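Local coordinates for protein beta-xylanase (Caldicellulosiruptor kristjanssonii, PDB 7NWN) that probably binds plant cell-wall polysaccharides through a family 9 carbohydrate-binding module, within a multimodular hyperthermostable xylanase-glucuronoyl esterase, at residues F61-D66 and G198-K203; S83-P88 and S174-A179. All coordinates share one frame; numbering follows the deposited sequence.

Interaction 1. Residues F61-D66 and G198-K203; sequences FKLMWD and GEIKLK
Trp-65 and Leu-202 bring strands 58-66 and 198-202 to a CA-CA separation of 7.1 Å, whereas Leu-63 and Ile-200 leave 9.1 Å between theirs; the strands, which belong to different sheets, thus pack mainly through side chains and draw together toward their C-terminal ends. At the wide end the two side chains cross at about a right angle, and a single methyl pair, Leu-63 CD1 to Ile-200 CG2 at 3.6 Å, makes the touch. At the narrow end Leu-202 lies over one face of the indole. Its CB sits 3.6 Å from the centroid of the five-membered ring of Trp-65 and 15° off the ring normal, a CH-pi contact, while Leu-202 CD1 reaches over Trp-65 CD2 and CE3, and Leu-202 CD2 over Trp-65 CG and CD1. The indole is carried there with CG between the backbone N and the carbonyl carbon (chi1 70°), which turns its N-H edge toward the backbone of Lys-203: Trp-65 NE1 donates to Lys-203 O at 2.8 Å, with the N-H...O angle 154° and the acceptor close to the ring plane. A phenylalanine here would probably leave Lys-203 O without this donor and Leu-202 with a smaller face to rest on. Val-25 of strand 22-25 touches Leu-63, Trp-65 and Ile-200, Phe-164 of strand 161-171 lines the same interior, and Tyr-27 meets the indole edge-to-face, as expected in a beta-sandwich core.

Interaction 2. Residues S83-P88 and S174-A179; sequences SANSTP and SARRVA
Asn-85 ND2 donates to Ala-175 O at 2.8 Å, the one hydrogen bond joining 83-88 to 174-179. It is fairly straight, with an N-H...O angle of 157°; the donor lies in the plane of the Ala-175 carbonyl and the acceptor nearly in the plane of the Asn-85 amide. The bond from CA to CB of Asn-85 already points toward 174-179, leaving Asn-85 CB 3.1 Å from Ala-175 O, and CG, anti to the backbone N (chi1 -159°), then sets the amide beside that carbonyl. The other end of the amide is occupied within its own loop: Thr-87 N donates to Asn-85 OD1 over 2.9 Å at an angle of 163°, arriving in the carbonyl plane on a lone pair. Two bonds at opposite ends of one flat group fix its rotation and settle which end is NH2. Beside this bridge the backbones approach to 5.3 Å between the CA atoms of Asn-85 and Ala-175, and the methyls Ala-84 CB and Ala-175 CB meet at 4.0 Å. Ala-175 has a left-handed backbone conformation, which helps to turn the chain and present its carbonyl to Asn-85. Arg-176 points its CB away and folds back on its own loop, NE giving a 2.8 Å hydrogen bond to Ser-174 OG and NH2 a weak one; Ser-174 OG also bonds Asp-172. Gln-90 OE1 accepts from Arg-177 N, a second link between the loops, while Gln-91 NE2 donates to Asn-85 O within the first. The contact is thus an Asx turn clasping the tip of the hairpin between strands 161-171 and 177-182, a hairpin that carries a classic beta bulge where Val-178 and Ala-179 both face Glu-170.

From the N terminus, the chain first passes through 61-66, the start of interaction 1, then runs along strand 69-77 into the loop holding 83-88. Interaction 2 closes when the chain returns at 174-179, 86 residues on; interaction 1 closes later at 198-203, so the second loop is nested inside the first. The inner contact ties a surface loop to a hairpin turn, near in sequence to the calcium ligands Asp-78, Val-80, Asp-92 and Ala-171; the outer one joins the two sheets through their interior. Strands 177-182 and 198-202 belong to one sheet, yet the contact centres lie 29 Å apart, on opposite sides of the chain's centre.

Interaction 1. Residues F61-D66 and G198-K203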
ATOM      1  N   PHE A  61      -3.306   7.552  -0.946  1.00 32.58           N
ATOM      2  CA  PHE A  61      -2.836   6.460  -1.785  1.00 33.85           C
ATOM      3  C   PHE A  61      -3.946   6.086  -2.755  1.00 36.43           C
ATOM      4  O   PHE A  61      -5.123   6.335  -2.465  1.00 34.60           O
ATOM      5  CB  PHE A  61      -2.357   5.277  -0.934  1.00 32.62           C
ATOM      6  CG  PHE A  61      -3.479   4.552  -0.237  1.00 34.89           C
ATOM      7  CD1 PHE A  61      -3.928   4.967   1.015  1.00 35.05           C
ATOM      8  CD2 PHE A  61      -4.095   3.457  -0.843  1.00 34.01           C
ATOM      9  CE1 PHE A  61      -4.985   4.310   1.642  1.00 35.79           C
ATOM     10  CE2 PHE A  61      -5.148   2.787  -0.218  1.00 36.89           C
ATOM     11  CZ  PHE A  61      -5.603   3.217   1.023  1.00 36.32           C
ATOM     12  N   LYS A  62      -3.520   5.480  -3.877  1.00 32.50           N
ATOM     13  CA  LYS A  62      -4.408   4.956  -4.903  1.00 34.00           C
ATOM     14  C   LYS A  62      -4.068   3.486  -5.085  1.00 32.41           C
ATOM     15  O   LYS A  62      -2.927   3.095  -4.825  1.00 29.79           O
ATOM     16  CB  LYS A  62      -4.178   5.710  -6.206  1.00 32.43           C
ATOM     17  CG  LYS A  62      -4.675   7.154  -6.152  1.00 33.37           C
ATOM     18  CD  LYS A  62      -4.471   7.931  -7.449  1.00 36.76           C
ATOM     19  CE  LYS A  62      -5.162   9.290  -7.397  1.00 33.96           C
ATOM     20  NZ  LYS A  62      -5.092   9.958  -8.693  1.00 37.91           N
ATOM     21  N   LEU A  63      -5.044   2.727  -5.581  1.00 28.08           N
ATOM     22  CA  LEU A  63      -4.898   1.300  -5.765  1.00 32.17           C
ATOM     23  C   LEU A  63      -5.300   1.004  -7.190  1.00 33.99           C
ATOM     24  O   LEU A  63      -6.160   1.707  -7.733  1.00 31.62           O
ATOM     25  CB  LEU A  63      -5.846   0.549  -4.801  1.00 34.81           C
ATOM     26  CG  LEU A  63      -5.483   0.591  -3.314  1.00 37.31           C
ATOM     27  CD1 LEU A  63      -6.432  -0.300  -2.475  1.00 35.10           C
ATOM     28  CD2 LEU A  63      -4.035   0.169  -3.096  1.00 31.93           C
ATOM     29  N   MET A  64      -4.727  -0.075  -7.739  1.00 34.07           N
ATOM     30  CA  MET A  64      -5.086  -0.528  -9.079  1.00 36.59           C
ATOM     31  C   MET A  64      -4.747  -2.014  -9.107  1.00 36.30           C
ATOM     32  O   MET A  64      -3.894  -2.449  -8.334  1.00 32.83           O
ATOM     33  CB  MET A  64      -4.275   0.256 -10.121  1.00 37.69           C
ATOM     34  CG  MET A  64      -4.822   0.198 -11.550  1.00 44.21           C
ATOM     35  SD  MET A  64      -4.052   1.429 -12.653  1.00 42.94           S
ATOM     36  CE  MET A  64      -4.587   2.946 -11.912  1.00 39.83           C
ATOM     37  N   TRP A  65      -5.434  -2.808  -9.941  1.00 33.86           N
ATOM     38  CA  TRP A  65      -5.073  -4.214 -10.066  1.00 32.02           C
ATOM     39  C   TRP A  65      -4.995  -4.632 -11.527  1.00 30.86           C
ATOM     40  O   TRP A  65      -5.684  -4.073 -12.371  1.00 34.03           O
ATOM     41  CB  TRP A  65      -6.099  -5.106  -9.351  1.00 36.12           C
ATOM     42  CG  TRP A  65      -7.444  -5.177 -10.025  1.00 33.00           C
ATOM     43  CD1 TRP A  65      -8.435  -4.234 -10.002  1.00 33.59           C
ATOM     44  CD2 TRP A  65      -7.954  -6.280 -10.793  1.00 33.71           C
ATOM     45  NE1 TRP A  65      -9.539  -4.671 -10.695  1.00 35.03           N
ATOM     46  CE2 TRP A  65      -9.278  -5.938 -11.174  1.00 37.77           C
ATOM     47  CE3 TRP A  65      -7.429  -7.521 -11.187  1.00 39.08           C
ATOM     48  CZ2 TRP A  65     -10.064  -6.795 -11.957  1.00 35.12           C
ATOM     49  CZ3 TRP A  65      -8.232  -8.398 -11.906  1.00 38.45           C
ATOM     50  CH2 TRP A  65      -9.508  -8.005 -12.325  1.00 32.72           C
ATOM     51  N   ASP A  66      -4.174  -5.644 -11.779  1.00 31.59           N
ATOM     52  CA  ASP A  66      -4.198  -6.307 -13.065  1.00 36.77           C
ATOM     53  C   ASP A  66      -4.226  -7.817 -12.826  1.00 38.40           C
ATOM     54  O   ASP A  66      -4.201  -8.264 -11.686  1.00 37.32           O
ATOM     55  CB  ASP A  66      -3.092  -5.811 -14.010  1.00 33.00           C
ATOM     56  CG  ASP A  66      -1.667  -6.209 -13.661  1.00 34.23           C
ATOM     57  OD1 ASP A  66      -1.459  -7.243 -12.992  1.00 34.01           O
ATOM     58  OD2 ASP A  66      -0.751  -5.530 -14.161  1.00 35.21           O
ATOM     59  N   GLY A 198      -9.206  -3.659   6.384  1.00 38.38           N
ATOM     60  CA  GLY A 198     -10.384  -3.341   5.591  1.00 36.59           C
ATOM     61  C   GLY A 198     -10.494  -4.281   4.387  1.00 35.35           C
ATOM     62  O   GLY A 198      -9.823  -5.323   4.335  1.00 41.84           O
ATOM     63  N   GLU A 199     -11.336  -3.866   3.428  1.00 41.46           N
ATOM     64  CA  GLU A 199     -11.598  -4.656   2.232  1.00 43.72           C
ATOM     65  C   GLU A 199     -11.307  -3.842   0.976  1.00 42.92           C
ATOM     66  O   GLU A 199     -11.639  -2.653   0.892  1.00 40.75           O
ATOM     67  CB  GLU A 199     -13.094  -4.965   2.143  1.00 46.71           C
ATOM     68  CG  GLU A 199     -13.531  -5.882   3.256  1.00 55.44           C
ATOM     69  CD  GLU A 199     -14.989  -6.321   3.212  1.00 64.29           C
ATOM     70  OE1 GLU A 199     -15.752  -5.887   2.291  1.00 53.20           O
ATOM     71  OE2 GLU A 199     -15.340  -7.122   4.080  1.00 66.80           O
ATOM     72  N   ILE A 200     -10.754  -4.546  -0.017  1.00 41.28           N
ATOM     73  CA  ILE A 200     -10.740  -4.041  -1.369  1.00 40.23           C
ATOM     74  C   ILE A 200     -11.528  -5.034  -2.223  1.00 37.03           C
ATOM     75  O   ILE A 200     -11.382  -6.247  -2.081  1.00 42.06           O
ATOM     76  CB  ILE A 200      -9.279  -3.870  -1.872  1.00 38.01           C
ATOM     77  CG1 ILE A 200      -8.474  -5.176  -1.830  1.00 40.09           C
ATOM     78  CG2 ILE A 200      -8.619  -2.750  -1.073  1.00 35.88           C
ATOM     79  CD1 ILE A 200      -7.048  -5.100  -2.417  1.00 43.73           C
ATOM     80  N   LYS A 201     -12.303  -4.482  -3.152  1.00 40.93           N
ATOM     81  CA  LYS A 201     -13.000  -5.314  -4.124  1.00 49.05           C
ATOM     82  C   LYS A 201     -12.573  -4.861  -5.521  1.00 34.63           C
ATOM     83  O   LYS A 201     -12.637  -3.655  -5.820  1.00 38.60           O
ATOM     84  CB  LYS A 201     -14.517  -5.191  -3.911  1.00 45.19           C
ATOM     85  CG  LYS A 201     -15.383  -6.013  -4.877  1.00 49.87           C
ATOM     86  CD  LYS A 201     -16.802  -6.156  -4.374  1.00 56.02           C
ATOM     87  CE  LYS A 201     -17.645  -7.153  -5.131  1.00 58.27           C
ATOM     88  NZ  LYS A 201     -18.987  -6.550  -5.261  1.00 71.27           N
ATOM     89  N   LEU A 202     -12.089  -5.827  -6.306  1.00 40.01           N
ATOM     90  CA  LEU A 202     -11.551  -5.626  -7.653  1.00 39.51           C
ATOM     91  C   LEU A 202     -12.712  -5.564  -8.640  1.00 47.77           C
ATOM     92  O   LEU A 202     -13.588  -6.443  -8.607  1.00 49.91           O
ATOM     93  CB  LEU A 202     -10.643  -6.807  -7.996  1.00 40.68           C
ATOM     94  CG  LEU A 202      -9.562  -7.090  -6.959  1.00 39.63           C
ATOM     95  CD1 LEU A 202      -8.510  -8.041  -7.503  1.00 39.12           C
ATOM     96  CD2 LEU A 202      -8.959  -5.798  -6.464  1.00 38.75           C
ATOM     97  N   LYS A 203     -12.727  -4.502  -9.457  1.00 43.58           N
ATOM     98  CA  LYS A 203     -13.688  -4.355 -10.553  1.00 44.30           C
ATOM     99  C   LYS A 203     -13.001  -3.829 -11.837  1.00 49.19           C
ATOM    100  O   LYS A 203     -11.808  -3.466 -11.845  1.00 41.50           O
ATOM    101  CB  LYS A 203     -14.743  -3.360 -10.071  1.00 44.15           C
ATOM    102  CG  LYS A 203     -14.255  -1.916  -9.923  1.00 49.71           C
ATOM    103  CD  LYS A 203     -15.394  -0.962  -9.647  1.00 65.49           C
ATOM    104  CE  LYS A 203     -15.079   0.512  -9.744  1.00 67.11           C
ATOM    105  NZ  LYS A 203     -14.350   0.814 -10.994  1.00 74.17           N
TER

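Interaction 2. Residues S83-P88 and S174-A179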
ATOM      1  N   SER A  83      15.431   8.164   8.637  1.00 34.16           N
ATOM      2  CA  SER A  83      15.551   6.725   8.590  1.00 38.85           C
ATOM      3  C   SER A  83      16.837   6.314   9.311  1.00 36.97           C
ATOM      4  O   SER A  83      17.385   5.262   8.980  1.00 41.02           O
ATOM      5  CB  SER A  83      15.589   6.197   7.163  1.00 41.48           C
ATOM      6  OG  SER A  83      16.527   6.888   6.345  1.00 40.90           O
ATOM      7  N   ALA A  84      17.267   7.093  10.318  1.00 40.09           N
ATOM      8  CA  ALA A  84      18.485   6.730  11.057  1.00 44.52           C
ATOM      9  C   ALA A  84      18.282   5.552  12.040  1.00 42.61           C
ATOM     10  O   ALA A  84      19.215   4.803  12.258  1.00 47.43           O
ATOM     11  CB  ALA A  84      19.114   7.953  11.692  1.00 42.53           C
ATOM     12  N   ASN A  85      17.061   5.311  12.565  1.00 41.32           N
ATOM     13  CA  ASN A  85      16.804   4.191  13.482  1.00 41.76           C
ATOM     14  C   ASN A  85      16.998   2.859  12.764  1.00 45.25           C
ATOM     15  O   ASN A  85      16.560   2.729  11.634  1.00 52.44           O
ATOM     16  CB  ASN A  85      15.379   4.258  14.051  1.00 42.98           C
ATOM     17  CG  ASN A  85      15.190   3.487  15.347  1.00 44.97           C
ATOM     18  OD1 ASN A  85      15.406   2.273  15.408  1.00 43.63           O
ATOM     19  ND2 ASN A  85      14.773   4.185  16.385  1.00 39.90           N
ATOM     20  N   SER A  86      17.610   1.845  13.402  1.00 43.94           N
ATOM     21  CA  SER A  86      17.796   0.563  12.721  1.00 43.85           C
ATOM     22  C   SER A  86      16.521  -0.293  12.742  1.00 42.16           C
ATOM     23  O   SER A  86      16.442  -1.299  12.043  1.00 46.97           O
ATOM     24  CB  SER A  86      18.956  -0.201  13.295  1.00 51.88           C
ATOM     25  OG  SER A  86      18.669  -0.457  14.657  1.00 61.12           O
ATOM     26  N   THR A  87      15.536   0.065  13.573  1.00 40.82           N
ATOM     27  CA  THR A  87      14.252  -0.620  13.536  1.00 44.41           C
ATOM     28  C   THR A  87      13.452  -0.056  12.361  1.00 44.09           C
ATOM     29  O   THR A  87      13.144   1.138  12.341  1.00 41.91           O
ATOM     30  CB  THR A  87      13.447  -0.420  14.835  1.00 44.62           C
ATOM     31  OG1 THR A  87      14.268  -0.855  15.915  1.00 49.51           O
ATOM     32  CG2 THR A  87      12.151  -1.211  14.878  1.00 48.08           C
ATOM     33  N   PRO A  88      13.077  -0.909  11.372  1.00 43.65           N
ATOM     34  CA  PRO A  88      12.349  -0.469  10.174  1.00 37.23           C
ATOM     35  C   PRO A  88      11.123   0.402  10.397  1.00 39.47           C
ATOM     36  O   PRO A  88      10.987   1.417   9.695  1.00 37.20           O
ATOM     37  CB  PRO A  88      12.033  -1.777   9.419  1.00 39.82           C
ATOM     38  CG  PRO A  88      13.156  -2.733   9.878  1.00 41.30           C
ATOM     39  CD  PRO A  88      13.417  -2.343  11.320  1.00 44.45           C
ATOM     40  N   SER A 174      14.563  13.083  15.932  1.00 47.91           N
ATOM     41  CA  SER A 174      15.160  12.216  16.958  1.00 46.47           C
ATOM     42  C   SER A 174      15.362  10.779  16.462  1.00 50.39           C
ATOM     43  O   SER A 174      15.826   9.939  17.221  1.00 47.34           O
ATOM     44  CB  SER A 174      14.377  12.247  18.256  1.00 54.27           C
ATOM     45  OG  SER A 174      13.165  11.495  18.142  1.00 57.39           O
ATOM     46  N   ALA A 175      15.000  10.453  15.202  1.00 44.53           N
ATOM     47  CA  ALA A 175      15.254   9.110  14.684  1.00 39.77           C
ATOM     48  C   ALA A 175      14.401   8.034  15.384  1.00 35.97           C
ATOM     49  O   ALA A 175      14.861   6.920  15.644  1.00 43.14           O
ATOM     50  CB  ALA A 175      16.729   8.805  14.737  1.00 40.16           C
ATOM     51  N   ARG A 176      13.150   8.380  15.696  1.00 41.76           N
ATOM     52  CA  ARG A 176      12.164   7.493  16.304  1.00 40.88           C
ATOM     53  C   ARG A 176      10.821   7.753  15.628  1.00 40.78           C
ATOM     54  O   ARG A 176      10.507   8.893  15.308  1.00 37.71           O
ATOM     55  CB  ARG A 176      11.892   7.932  17.755  1.00 41.88           C
ATOM     56  CG  ARG A 176      12.781   7.279  18.805  1.00 54.11           C
ATOM     57  CD  ARG A 176      13.907   8.091  19.395  1.00 51.56           C
ATOM     58  NE  ARG A 176      13.378   9.364  19.868  1.00 51.88           N
ATOM     59  CZ  ARG A 176      13.342   9.759  21.147  1.00 49.84           C
ATOM     60  NH1 ARG A 176      13.817   8.965  22.094  1.00 45.42           N
ATOM     61  NH2 ARG A 176      12.854  10.957  21.454  1.00 44.00           N
ATOM     62  N   ARG A 177       9.949   6.745  15.588  1.00 38.33           N
ATOM     63  CA  ARG A 177       8.576   6.989  15.164  1.00 41.25           C
ATOM     64  C   ARG A 177       7.824   7.758  16.250  1.00 39.24           C
ATOM     65  O   ARG A 177       7.888   7.379  17.409  1.00 42.97           O
ATOM     66  CB  ARG A 177       7.871   5.665  14.829  1.00 34.21           C
ATOM     67  CG  ARG A 177       6.412   5.871  14.423  1.00 38.01           C
ATOM     68  CD  ARG A 177       5.845   4.580  13.826  1.00 42.82           C
ATOM     69  NE  ARG A 177       5.353   3.807  14.955  1.00 49.15           N
ATOM     70  CZ  ARG A 177       4.869   2.564  14.894  1.00 55.05           C
ATOM     71  NH1 ARG A 177       4.808   1.911  13.741  1.00 45.19           N
ATOM     72  NH2 ARG A 177       4.475   1.976  16.008  1.00 47.46           N
ATOM     73  N   VAL A 178       7.097   8.806  15.856  1.00 38.53           N
ATOM     74  CA  VAL A 178       6.304   9.608  16.756  1.00 37.60           C
ATOM     75  C   VAL A 178       4.830   9.515  16.420  1.00 42.60           C
ATOM     76  O   VAL A 178       4.034  10.017  17.204  1.00 42.89           O
ATOM     77  CB  VAL A 178       6.773  11.076  16.830  1.00 42.61           C
ATOM     78  CG1 VAL A 178       8.223  11.125  17.290  1.00 44.93           C
ATOM     79  CG2 VAL A 178       6.627  11.834  15.514  1.00 43.93           C
ATOM     80  N   ALA A 179       4.475   8.952  15.250  1.00 38.70           N
ATOM     81  CA  ALA A 179       3.076   8.902  14.845  1.00 34.19           C
ATOM     82  C   ALA A 179       2.864   7.807  13.797  1.00 36.53           C
ATOM     83  O   ALA A 179       3.812   7.397  13.138  1.00 38.96           O
ATOM     84  CB  ALA A 179       2.589  10.239  14.356  1.00 33.51           C
TER